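Local atomic coordinates of Poly(Beta-D-mannuronate) lyase (Pseudopedobacter saltans, PDB entry 7O79), a protein that probably cleaves alginate by beta-elimination at its mannuronate residues, as a family 6 polysaccharide lyase. Residues A[291-296]-A[379-384]; A[13-18]-A[34-39]; A[22-27]-A[38-43]. All coordinates share one frame; numbering follows the deposited sequence.

Interaction 1. Residues A[291-296]-A[379-384]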
ATOM      1  N   ALA A 291      22.991  20.629  12.568  1.00 23.37           N
ATOM      2  CA  ALA A 291      23.255  21.109  11.220  1.00 23.91           C
ATOM      3  C   ALA A 291      24.717  20.850  10.872  1.00 25.58           C
ATOM      4  O   ALA A 291      25.617  21.298  11.591  1.00 25.34           O
ATOM      5  CB  ALA A 291      22.924  22.597  11.098  1.00 26.44           C
ATOM      6  N   LEU A 292      24.949  20.118   9.774  1.00 24.32           N
ATOM      7  CA  LEU A 292      26.309  19.853   9.313  1.00 22.79           C
ATOM      8  C   LEU A 292      26.869  21.025   8.515  1.00 25.11           C
ATOM      9  O   LEU A 292      28.090  21.184   8.440  1.00 25.55           O
ATOM     10  CB  LEU A 292      26.339  18.583   8.458  1.00 23.50           C
ATOM     11  CG  LEU A 292      25.997  17.267   9.160  1.00 27.31           C
ATOM     12  CD1 LEU A 292      26.054  16.111   8.156  1.00 29.48           C
ATOM     13  CD2 LEU A 292      26.955  17.039  10.333  1.00 24.98           C
ATOM     14  N   THR A 293      25.992  21.817   7.888  1.00 27.04           N
ATOM     15  CA  THR A 293      26.329  23.065   7.211  1.00 27.01           C
ATOM     16  C   THR A 293      25.265  24.104   7.530  1.00 24.53           C
ATOM     17  O   THR A 293      24.188  23.788   8.043  1.00 23.45           O
ATOM     18  CB  THR A 293      26.394  22.926   5.679  1.00 26.87           C
ATOM     19  OG1 THR A 293      25.054  22.977   5.172  1.00 28.08           O
ATOM     20  CG2 THR A 293      27.059  21.615   5.248  1.00 28.47           C
ATOM     21  N   ASP A 294      25.547  25.354   7.156  1.00 26.25           N
ATOM     22  CA  ASP A 294      24.586  26.426   7.397  1.00 28.35           C
ATOM     23  C   ASP A 294      23.355  26.335   6.516  1.00 25.74           C
ATOM     24  O   ASP A 294      22.432  27.136   6.700  1.00 26.24           O
ATOM     25  CB  ASP A 294      25.252  27.783   7.194  1.00 29.03           C
ATOM     26  CG  ASP A 294      26.317  28.039   8.223  1.00 30.08           C
ATOM     27  OD1 ASP A 294      26.151  27.526   9.338  1.00 27.08           O
ATOM     28  OD2 ASP A 294      27.309  28.741   7.935  1.00 35.68           O
ATOM     29  N   LYS A 295      23.315  25.391   5.574  1.00 24.79           N
ATOM     30  CA  LYS A 295      22.237  25.324   4.593  1.00 28.05           C
ATOM     31  C   LYS A 295      21.114  24.371   4.981  1.00 26.30           C
ATOM     32  O   LYS A 295      20.091  24.340   4.283  1.00 24.73           O
ATOM     33  CB  LYS A 295      22.798  24.922   3.221  1.00 28.91           C
ATOM     34  CG  LYS A 295      23.956  25.824   2.783  1.00 30.93           C
ATOM     35  CD  LYS A 295      24.009  25.985   1.291  1.00 35.40           C
ATOM     36  CE  LYS A 295      25.070  27.031   0.886  1.00 42.89           C
ATOM     37  NZ  LYS A 295      24.863  28.340   1.577  1.00 46.01           N
ATOM     38  N   TYR A 296      21.273  23.617   6.070  1.00 23.30           N
ATOM     39  CA  TYR A 296      20.285  22.619   6.474  1.00 23.79           C
ATOM     40  C   TYR A 296      18.920  23.251   6.684  1.00 24.42           C
ATOM     41  O   TYR A 296      18.783  24.218   7.438  1.00 23.93           O
ATOM     42  CB  TYR A 296      20.765  21.914   7.744  1.00 23.48           C
ATOM     43  CG  TYR A 296      19.828  20.864   8.312  1.00 23.15           C
ATOM     44  CD1 TYR A 296      19.154  19.969   7.496  1.00 23.76           C
ATOM     45  CD2 TYR A 296      19.660  20.746   9.679  1.00 23.96           C
ATOM     46  CE1 TYR A 296      18.306  18.994   8.041  1.00 22.65           C
ATOM     47  CE2 TYR A 296      18.835  19.776  10.231  1.00 20.44           C
ATOM     48  CZ  TYR A 296      18.159  18.915   9.422  1.00 22.64           C
ATOM     49  OH  TYR A 296      17.335  17.975  10.003  1.00 21.69           O
ATOM     50  N   ASN A 379      33.866  13.697   1.492  1.00 45.40           N
ATOM     51  CA  ASN A 379      33.633  15.042   1.992  1.00 46.79           C
ATOM     52  C   ASN A 379      34.089  15.134   3.447  1.00 45.74           C
ATOM     53  O   ASN A 379      33.677  14.307   4.276  1.00 43.94           O
ATOM     54  CB  ASN A 379      32.147  15.394   1.847  1.00 43.87           C
ATOM     55  CG  ASN A 379      31.854  16.878   2.061  1.00 47.94           C
ATOM     56  OD1 ASN A 379      32.459  17.536   2.915  1.00 43.89           O
ATOM     57  ND2 ASN A 379      30.924  17.414   1.266  1.00 39.52           N
ATOM     58  N   PRO A 380      34.969  16.081   3.785  1.00 45.02           N
ATOM     59  CA  PRO A 380      35.544  16.112   5.142  1.00 44.08           C
ATOM     60  C   PRO A 380      34.518  16.227   6.256  1.00 38.10           C
ATOM     61  O   PRO A 380      34.731  15.669   7.338  1.00 34.21           O
ATOM     62  CB  PRO A 380      36.453  17.342   5.079  1.00 41.67           C
ATOM     63  CG  PRO A 380      36.928  17.300   3.655  1.00 44.55           C
ATOM     64  CD  PRO A 380      35.628  17.073   2.917  1.00 45.41           C
ATOM     65  N   ILE A 381      33.411  16.938   6.038  1.00 41.31           N
ATOM     66  CA  ILE A 381      32.427  17.073   7.105  1.00 41.52           C
ATOM     67  C   ILE A 381      31.639  15.797   7.357  1.00 40.82           C
ATOM     68  O   ILE A 381      30.854  15.757   8.309  1.00 36.51           O
ATOM     69  CB  ILE A 381      31.445  18.222   6.821  1.00 42.99           C
ATOM     70  CG1 ILE A 381      30.572  17.871   5.625  1.00 41.86           C
ATOM     71  CG2 ILE A 381      32.194  19.534   6.636  1.00 46.48           C
ATOM     72  CD1 ILE A 381      29.512  18.880   5.380  1.00 43.90           C
ATOM     73  N   LEU A 382      31.827  14.756   6.541  1.00 41.15           N
ATOM     74  CA  LEU A 382      31.246  13.440   6.792  1.00 37.58           C
ATOM     75  C   LEU A 382      32.275  12.412   7.258  1.00 41.72           C
ATOM     76  O   LEU A 382      31.948  11.223   7.347  1.00 40.23           O
ATOM     77  CB  LEU A 382      30.548  12.925   5.534  1.00 39.15           C
ATOM     78  CG  LEU A 382      29.533  13.860   4.894  1.00 41.67           C
ATOM     79  CD1 LEU A 382      28.742  13.110   3.839  1.00 30.65           C
ATOM     80  CD2 LEU A 382      28.597  14.410   5.984  1.00 38.03           C
ATOM     81  N   ALA A 383      33.497  12.841   7.586  1.00 40.07           N
ATOM     82  CA  ALA A 383      34.581  11.890   7.816  1.00 41.15           C
ATOM     83  C   ALA A 383      34.360  11.048   9.072  1.00 41.68           C
ATOM     84  O   ALA A 383      34.701   9.858   9.090  1.00 41.65           O
ATOM     85  CB  ALA A 383      35.914  12.639   7.891  1.00 42.80           C
ATOM     86  N   ASN A 384      33.794  11.624  10.132  1.00 36.90           N
ATOM     87  CA  ASN A 384      33.726  10.903  11.400  1.00 41.88           C
ATOM     88  C   ASN A 384      32.468  10.074  11.551  1.00 34.84           C
ATOM     89  O   ASN A 384      32.241   9.511  12.623  1.00 41.06           O
ATOM     90  CB  ASN A 384      33.862  11.871  12.575  1.00 41.82           C
ATOM     91  CG  ASN A 384      35.201  12.550  12.582  1.00 42.71           C
ATOM     92  OD1 ASN A 384      36.151  12.051  11.967  1.00 39.97           O
ATOM     93  ND2 ASN A 384      35.303  13.680  13.278  1.00 42.08           N
TER

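Interaction 2. Residues A[13-18]-A[34-39]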
ATOM      1  N   LYS A  13     -35.128   5.038   5.175  1.00 34.07           N
ATOM      2  CA  LYS A  13     -36.064   4.539   6.184  1.00 36.27           C
ATOM      3  C   LYS A  13     -35.586   3.211   6.758  1.00 34.49           C
ATOM      4  O   LYS A  13     -35.603   3.005   7.977  1.00 35.50           O
ATOM      5  CB  LYS A  13     -37.465   4.389   5.583  1.00 37.36           C
ATOM      6  CG  LYS A  13     -38.171   5.711   5.267  1.00 41.21           C
ATOM      7  CD  LYS A  13     -39.691   5.599   5.417  1.00 42.81           C
ATOM      8  N   ALA A  14     -35.169   2.288   5.885  1.00 33.58           N
ATOM      9  CA  ALA A  14     -34.651   1.004   6.345  1.00 33.52           C
ATOM     10  C   ALA A  14     -33.410   1.182   7.211  1.00 32.08           C
ATOM     11  O   ALA A  14     -33.249   0.488   8.221  1.00 31.61           O
ATOM     12  CB  ALA A  14     -34.347   0.108   5.151  1.00 29.40           C
ATOM     13  N   ILE A  15     -32.528   2.115   6.843  1.00 32.09           N
ATOM     14  CA  ILE A  15     -31.326   2.341   7.638  1.00 28.16           C
ATOM     15  C   ILE A  15     -31.712   2.777   9.042  1.00 31.95           C
ATOM     16  O   ILE A  15     -31.155   2.290  10.032  1.00 33.81           O
ATOM     17  CB  ILE A  15     -30.393   3.357   6.944  1.00 30.28           C
ATOM     18  CG1 ILE A  15     -29.657   2.685   5.781  1.00 29.55           C
ATOM     19  CG2 ILE A  15     -29.362   3.894   7.916  1.00 28.34           C
ATOM     20  CD1 ILE A  15     -29.085   3.647   4.735  1.00 26.18           C
ATOM     21  N   GLY A  16     -32.721   3.647   9.158  1.00 32.18           N
ATOM     22  CA  GLY A  16     -33.131   4.112  10.472  1.00 29.92           C
ATOM     23  C   GLY A  16     -33.937   3.114  11.281  1.00 29.83           C
ATOM     24  O   GLY A  16     -33.953   3.183  12.510  1.00 33.62           O
ATOM     25  N   SER A  17     -34.621   2.185  10.623  1.00 34.98           N
ATOM     26  CA  SER A  17     -35.519   1.278  11.326  1.00 32.82           C
ATOM     27  C   SER A  17     -34.963  -0.133  11.493  1.00 33.70           C
ATOM     28  O   SER A  17     -35.541  -0.917  12.252  1.00 33.05           O
ATOM     29  CB  SER A  17     -36.865   1.219  10.601  1.00 29.89           C
ATOM     30  OG  SER A  17     -36.811   0.289   9.530  1.00 40.50           O
ATOM     31  N   ALA A  18     -33.866  -0.471  10.818  1.00 33.26           N
ATOM     32  CA  ALA A  18     -33.290  -1.807  10.932  1.00 33.09           C
ATOM     33  C   ALA A  18     -32.827  -2.077  12.360  1.00 30.05           C
ATOM     34  O   ALA A  18     -32.287  -1.194  13.032  1.00 28.37           O
ATOM     35  CB  ALA A  18     -32.116  -1.953   9.963  1.00 28.40           C
ATOM     36  N   VAL A  34     -27.075   8.793  -5.035  1.00 34.16           N
ATOM     37  CA  VAL A  34     -27.463   8.332  -3.703  1.00 34.55           C
ATOM     38  C   VAL A  34     -26.251   8.397  -2.786  1.00 34.73           C
ATOM     39  O   VAL A  34     -25.285   7.646  -2.962  1.00 31.53           O
ATOM     40  CB  VAL A  34     -28.061   6.918  -3.722  1.00 36.43           C
ATOM     41  CG1 VAL A  34     -28.662   6.597  -2.336  1.00 33.44           C
ATOM     42  CG2 VAL A  34     -29.140   6.813  -4.795  1.00 36.01           C
ATOM     43  N   LYS A  35     -26.313   9.275  -1.789  1.00 31.70           N
ATOM     44  CA  LYS A  35     -25.293   9.340  -0.742  1.00 36.79           C
ATOM     45  C   LYS A  35     -25.774   8.455   0.398  1.00 35.16           C
ATOM     46  O   LYS A  35     -26.678   8.825   1.154  1.00 38.40           O
ATOM     47  CB  LYS A  35     -25.065  10.779  -0.294  1.00 38.07           C
ATOM     48  CG  LYS A  35     -24.108  10.958   0.872  1.00 36.23           C
ATOM     49  CD  LYS A  35     -24.147  12.412   1.357  1.00 45.84           C
ATOM     50  CE  LYS A  35     -23.092  12.718   2.425  1.00 46.74           C
ATOM     51  NZ  LYS A  35     -21.937  11.754   2.448  1.00 46.88           N
ATOM     52  N   ILE A  36     -25.183   7.276   0.521  1.00 32.08           N
ATOM     53  CA  ILE A  36     -25.608   6.302   1.520  1.00 30.83           C
ATOM     54  C   ILE A  36     -24.884   6.602   2.830  1.00 31.11           C
ATOM     55  O   ILE A  36     -23.672   6.381   2.939  1.00 30.07           O
ATOM     56  CB  ILE A  36     -25.322   4.878   1.037  1.00 29.44           C
ATOM     57  CG1 ILE A  36     -26.104   4.595  -0.240  1.00 28.60           C
ATOM     58  CG2 ILE A  36     -25.685   3.859   2.097  1.00 32.38           C
ATOM     59  CD1 ILE A  36     -25.753   3.280  -0.890  1.00 29.08           C
ATOM     60  N   LEU A  37     -25.633   7.022   3.833  1.00 28.78           N
ATOM     61  CA  LEU A  37     -25.092   7.232   5.164  1.00 31.05           C
ATOM     62  C   LEU A  37     -25.576   6.067   6.031  1.00 27.94           C
ATOM     63  O   LEU A  37     -26.631   6.108   6.595  1.00 27.23           O
ATOM     64  CB  LEU A  37     -25.481   8.569   5.770  1.00 32.58           C
ATOM     65  CG  LEU A  37     -25.097   9.864   5.068  1.00 38.22           C
ATOM     66  CD1 LEU A  37     -25.569  11.040   5.883  1.00 38.65           C
ATOM     67  CD2 LEU A  37     -23.609   9.965   4.755  1.00 39.01           C
ATOM     68  N   PHE A  38     -24.766   5.031   6.112  1.00 25.60           N
ATOM     69  CA  PHE A  38     -25.116   3.803   6.806  1.00 26.36           C
ATOM     70  C   PHE A  38     -24.753   3.898   8.274  1.00 27.65           C
ATOM     71  O   PHE A  38     -23.635   3.716   8.662  1.00 26.04           O
ATOM     72  CB  PHE A  38     -24.395   2.657   6.112  1.00 26.40           C
ATOM     73  CG  PHE A  38     -24.934   1.301   6.380  1.00 28.62           C
ATOM     74  CD1 PHE A  38     -26.182   1.101   6.920  1.00 27.98           C
ATOM     75  CD2 PHE A  38     -24.170   0.198   6.044  1.00 26.42           C
ATOM     76  CE1 PHE A  38     -26.646  -0.168   7.141  1.00 29.62           C
ATOM     77  CE2 PHE A  38     -24.630  -1.071   6.255  1.00 26.66           C
ATOM     78  CZ  PHE A  38     -25.880  -1.259   6.800  1.00 27.23           C
ATOM     79  N   ASN A  39     -25.771   4.166   9.068  1.00 25.31           N
ATOM     80  CA  ASN A  39     -25.622   4.359  10.478  1.00 27.87           C
ATOM     81  C   ASN A  39     -26.607   3.609  11.309  1.00 27.00           C
ATOM     82  O   ASN A  39     -26.856   4.004  12.416  1.00 27.58           O
ATOM     83  CB  ASN A  39     -25.691   5.827  10.852  1.00 27.56           C
ATOM     84  CG  ASN A  39     -27.070   6.419  10.659  1.00 33.85           C
ATOM     85  OD1 ASN A  39     -27.887   5.896   9.940  1.00 29.91           O
ATOM     86  ND2 ASN A  39     -27.310   7.530  11.308  1.00 33.81           N
TER

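Interaction 3. Residues A[22-27]-A[38-43]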
ATOM      1  N   ASP A  22     -30.685  -7.550  11.103  1.00 25.85           N
ATOM      2  CA  ASP A  22     -31.470  -7.344   9.892  1.00 32.12           C
ATOM      3  C   ASP A  22     -30.585  -7.273   8.649  1.00 29.67           C
ATOM      4  O   ASP A  22     -29.374  -7.060   8.721  1.00 28.74           O
ATOM      5  CB  ASP A  22     -32.275  -6.050   9.981  1.00 31.20           C
ATOM      6  CG  ASP A  22     -33.577  -6.217  10.744  1.00 34.49           C
ATOM      7  OD1 ASP A  22     -33.896  -7.356  11.152  1.00 33.25           O
ATOM      8  OD2 ASP A  22     -34.289  -5.199  10.911  1.00 32.99           O
ATOM      9  N   ALA A  23     -31.224  -7.439   7.488  1.00 33.37           N
ATOM     10  CA  ALA A  23     -30.600  -7.217   6.189  1.00 30.52           C
ATOM     11  C   ALA A  23     -31.486  -6.314   5.337  1.00 34.66           C
ATOM     12  O   ALA A  23     -32.711  -6.473   5.303  1.00 35.04           O
ATOM     13  CB  ALA A  23     -30.328  -8.535   5.460  1.00 30.21           C
ATOM     14  N   ILE A  24     -30.854  -5.345   4.679  1.00 30.16           N
ATOM     15  CA  ILE A  24     -31.513  -4.389   3.795  1.00 30.00           C
ATOM     16  C   ILE A  24     -31.101  -4.753   2.374  1.00 32.54           C
ATOM     17  O   ILE A  24     -29.904  -4.774   2.056  1.00 31.09           O
ATOM     18  CB  ILE A  24     -31.127  -2.944   4.149  1.00 29.20           C
ATOM     19  CG1 ILE A  24     -31.387  -2.688   5.632  1.00 27.49           C
ATOM     20  CG2 ILE A  24     -31.902  -1.935   3.289  1.00 29.55           C
ATOM     21  CD1 ILE A  24     -30.794  -1.362   6.175  1.00 27.30           C
ATOM     22  N   LEU A  25     -32.086  -5.081   1.537  1.00 30.74           N
ATOM     23  CA  LEU A  25     -31.869  -5.659   0.216  1.00 33.58           C
ATOM     24  C   LEU A  25     -32.312  -4.659  -0.845  1.00 35.89           C
ATOM     25  O   LEU A  25     -33.501  -4.323  -0.921  1.00 34.57           O
ATOM     26  CB  LEU A  25     -32.648  -6.968   0.061  1.00 32.71           C
ATOM     27  CG  LEU A  25     -32.551  -8.095   1.105  1.00 37.66           C
ATOM     28  CD1 LEU A  25     -33.246  -9.352   0.598  1.00 37.56           C
ATOM     29  CD2 LEU A  25     -31.125  -8.413   1.485  1.00 35.98           C
ATOM     30  N   MET A  26     -31.365  -4.198  -1.671  1.00 33.70           N
ATOM     31  CA  MET A  26     -31.668  -3.210  -2.700  1.00 32.70           C
ATOM     32  C   MET A  26     -32.122  -3.873  -4.000  1.00 34.60           C
ATOM     33  O   MET A  26     -31.544  -4.866  -4.451  1.00 33.09           O
ATOM     34  CB  MET A  26     -30.464  -2.308  -2.983  1.00 34.11           C
ATOM     35  CG  MET A  26     -30.030  -1.445  -1.796  1.00 35.29           C
ATOM     36  SD  MET A  26     -28.329  -0.823  -1.902  1.00 32.16           S
ATOM     37  CE  MET A  26     -28.588   0.737  -2.761  1.00 29.19           C
ATOM     38  N   GLN A  27     -33.160  -3.300  -4.611  1.00 38.88           N
ATOM     39  CA  GLN A  27     -33.676  -3.844  -5.859  1.00 40.25           C
ATOM     40  C   GLN A  27     -32.733  -3.534  -7.026  1.00 35.16           C
ATOM     41  O   GLN A  27     -32.034  -2.516  -7.020  1.00 36.61           O
ATOM     42  CB  GLN A  27     -35.071  -3.286  -6.144  1.00 41.14           C
ATOM     43  CG  GLN A  27     -36.128  -3.763  -5.165  1.00 44.24           C
ATOM     44  CD  GLN A  27     -36.649  -5.146  -5.515  1.00 51.46           C
ATOM     45  OE1 GLN A  27     -36.649  -5.551  -6.685  1.00 51.71           O
ATOM     46  NE2 GLN A  27     -37.101  -5.879  -4.503  1.00 51.45           N
ATOM     47  N   PHE A  38     -24.766   5.031   6.112  1.00 25.60           N
ATOM     48  CA  PHE A  38     -25.116   3.803   6.806  1.00 26.36           C
ATOM     49  C   PHE A  38     -24.753   3.898   8.274  1.00 27.65           C
ATOM     50  O   PHE A  38     -23.635   3.716   8.662  1.00 26.04           O
ATOM     51  CB  PHE A  38     -24.395   2.657   6.112  1.00 26.40           C
ATOM     52  CG  PHE A  38     -24.934   1.301   6.380  1.00 28.62           C
ATOM     53  CD1 PHE A  38     -26.182   1.101   6.920  1.00 27.98           C
ATOM     54  CD2 PHE A  38     -24.170   0.198   6.044  1.00 26.42           C
ATOM     55  CE1 PHE A  38     -26.646  -0.168   7.141  1.00 29.62           C
ATOM     56  CE2 PHE A  38     -24.630  -1.071   6.255  1.00 26.66           C
ATOM     57  CZ  PHE A  38     -25.880  -1.259   6.800  1.00 27.23           C
ATOM     58  N   ASN A  39     -25.771   4.166   9.068  1.00 25.31           N
ATOM     59  CA  ASN A  39     -25.622   4.359  10.478  1.00 27.87           C
ATOM     60  C   ASN A  39     -26.607   3.609  11.309  1.00 27.00           C
ATOM     61  O   ASN A  39     -26.856   4.004  12.416  1.00 27.58           O
ATOM     62  CB  ASN A  39     -25.691   5.827  10.852  1.00 27.56           C
ATOM     63  CG  ASN A  39     -27.070   6.419  10.659  1.00 33.85           C
ATOM     64  OD1 ASN A  39     -27.887   5.896   9.940  1.00 29.91           O
ATOM     65  ND2 ASN A  39     -27.310   7.530  11.308  1.00 33.81           N
ATOM     66  N   SER A  40     -27.004   2.408  10.872  1.00 28.12           N
ATOM     67  CA  SER A  40     -27.939   1.551  11.590  1.00 23.83           C
ATOM     68  C   SER A  40     -27.334   1.100  12.915  1.00 28.25           C
ATOM     69  O   SER A  40     -26.113   1.099  13.106  1.00 27.33           O
ATOM     70  CB  SER A  40     -28.330   0.325  10.750  1.00 25.86           C
ATOM     71  OG  SER A  40     -28.878   0.682   9.486  1.00 25.50           O
ATOM     72  N   LYS A  41     -28.218   0.715  13.841  1.00 26.51           N
ATOM     73  CA  LYS A  41     -27.840   0.338  15.201  1.00 29.23           C
ATOM     74  C   LYS A  41     -27.772  -1.184  15.247  1.00 28.02           C
ATOM     75  O   LYS A  41     -28.790  -1.861  15.408  1.00 31.48           O
ATOM     76  CB  LYS A  41     -28.830   0.899  16.217  1.00 28.78           C
ATOM     77  N   ALA A  42     -26.568  -1.716  15.072  1.00 26.24           N
ATOM     78  CA  ALA A  42     -26.310  -3.146  15.036  1.00 27.63           C
ATOM     79  C   ALA A  42     -25.641  -3.571  16.336  1.00 24.91           C
ATOM     80  O   ALA A  42     -25.427  -2.771  17.256  1.00 25.92           O
ATOM     81  CB  ALA A  42     -25.439  -3.506  13.823  1.00 26.67           C
ATOM     82  N   SER A  43     -25.298  -4.847  16.416  1.00 27.83           N
ATOM     83  CA  SER A  43     -24.574  -5.362  17.566  1.00 24.94           C
ATOM     84  C   SER A  43     -23.397  -6.209  17.092  1.00 27.37           C
ATOM     85  O   SER A  43     -23.348  -6.684  15.949  1.00 22.61           O
ATOM     86  CB  SER A  43     -25.488  -6.188  18.480  1.00 26.71           C
ATOM     87  OG  SER A  43     -25.772  -7.435  17.873  1.00 26.85           O
TER

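Interaction 1. Residues A[291-296]-A[379-384]
Thr293 OG1 accepts a hydrogen bond from Lys295 N, 3.0 Å long and fairly straight at 161°, while the methyl of the same residue touches Ile381. The bond makes an ST turn, and it lies within a type I beta turn that runs from Thr293 to Tyr296. The first torsion of Thr293 (81°) sets OG1 between the backbone N and the carbonyl carbon, and CG2 is then directed at the other segment. Thr293 CG2 lies 3.7 Å from Ile381 CD1, and the two side chains meet at about a right angle. In Ile381, CD1 lies anti to CA about the CB-CG1 bond (chi2 174°), which carries it across to the turn. The same methyl lies near a backbone oxygen, with Ile381 CD1 4.1 Å from Leu292 O. A second touch is made by two leucine methyls, Leu292 CD1 and Leu382 CD2, at 3.8 Å. Leu382 is the buried member of the group, while Ile381 is exposed. The touches across the segments are van der Waals contacts, one of them between a methyl and a carbonyl oxygen. With an alanine at Thr293, the amide of Lys295 would probably lose its side-chain acceptor and a gap would open beside the end of Ile381. Residues 380-382 form a short 3-10 segment, in which Leu382 N bonds to Asn379 O at 3.0 Å. Asn379 OD1 adds a weak bond from Ile381 N, at 3.3 Å. Asn379 ND2 bonds to Asn342 OD1, and Leu292 N to Gln347 OE1. Leu382 packs on Met349 and Ile381 on Pro343, so the connection between strands 333-337 and 356-364 flanks the contact. The arrangement is loop-to-loop packing between long excursions from the coils of a parallel beta-helix, with an ST turn shaping one of the two loops.

Interaction 2. Residues A[13-18]-A[34-39]
Ile15 carries nearly all of this contact from the helix side, and it is tightly packed against the end of strand 35-38. Its CG2 methyl makes the closest approach. Ile15 CG2 comes within 3.2 Å of Asn39 OD1, a close approach of a methyl to an amide oxygen, and the side chains of Ile15 and Asn39 cross at about a right angle. The methyl also lies 3.8 Å from Leu37 O. The CG1-CD1 branch reaches Phe38 and Ile36 and also passes Leu37 O. Ile15 CG1 is 4.0 Å from Phe38 CD1 and approaches the ring at a slant. Farther out, Ile15 CD1 touches Ile36 CG2 more loosely, at 4.3 Å. The first torsion of Ile15 (-76°) puts CG2 opposite the backbone N, directed at Asn39 and Leu37 O. Ile15, Ile36 and Phe38 are buried, whereas Leu37 and Asn39 are exposed, so the closest touch is at the solvent edge. The Leu37 side chain is directed off the helix, and the carbonyl oxygen makes its touch. The axes of the short segments 13-17 and 35-38 run nearly parallel, 7° apart, with a closest approach of 9.1 Å. Strand 35-38 is an outermost strand of its parallel face and pairs with 65-68. Inside, Ile36 and Phe38 pack on Leu50 of strand 48-52, while Ala14 and Ala18 of the helix side rest on Ile24 of strand 23-26.

Interaction 3. Residues A[22-27]-A[38-43]
This is a small, buried, largely apolar contact at the N-terminal end of the beta-helix, where strand 23-26 faces the end of strand 35-38 and the loop after it. On the side of strand 23-26 a single methyl makes it. Ile24 CD1 lies 4.4 Å from Phe38 CE1, and its line of approach is oblique to the ring. The same methyl is 4.3 Å from Ser40 OG. Ile24 CB points to the other segment, and its side chain continues outward in an extended form (chi2 169°), which brings CD1 within reach of both partners. These are loose van der Waals distances, and the two segments bury just 59 Å² between them. All three touching residues, Ile24, Phe38 and Ser40, are nevertheless buried, because other parts of the chain also cover them. Ile24 also packs on Leu11 and Ala14 of helix 8-17, and Phe38 on Leu73 and Val75 of strand 73-83. The buried Ser40 hydroxyl has its polar partner in the helix, where Ser40 OG bonds to Ile15 O. The chemistry of the contact therefore implies that the two segments are held to each other by dispersion alone. The one polar side-chain atom in it, the buried Ser40 oxygen, is satisfied by Ile15 O, outside the two segments.

In the fold
From the N terminus, helix residues 13-18 come first and strand residues 22-27 follow. Both meet the chain again where strand 35-38 ends. Interaction 2 closes a loop of 15 residues and interaction 3 one of 10. Interaction 3 opens inside interaction 2 and runs on past its end, so the two overlap, sharing Phe38 and Asn39. Their centres are about 7 Å apart. Interaction 2 joins helix 8-17 to strand 35-38, and interaction 3 joins strand 23-26 to the end of that strand and the loop after it. Interaction 1 opens much later, closes over 82 residues and neither nests nor crosses with the others. It joins two loops on the opposite side of the chain's centre, its centre about 60 Å from that of interaction 2.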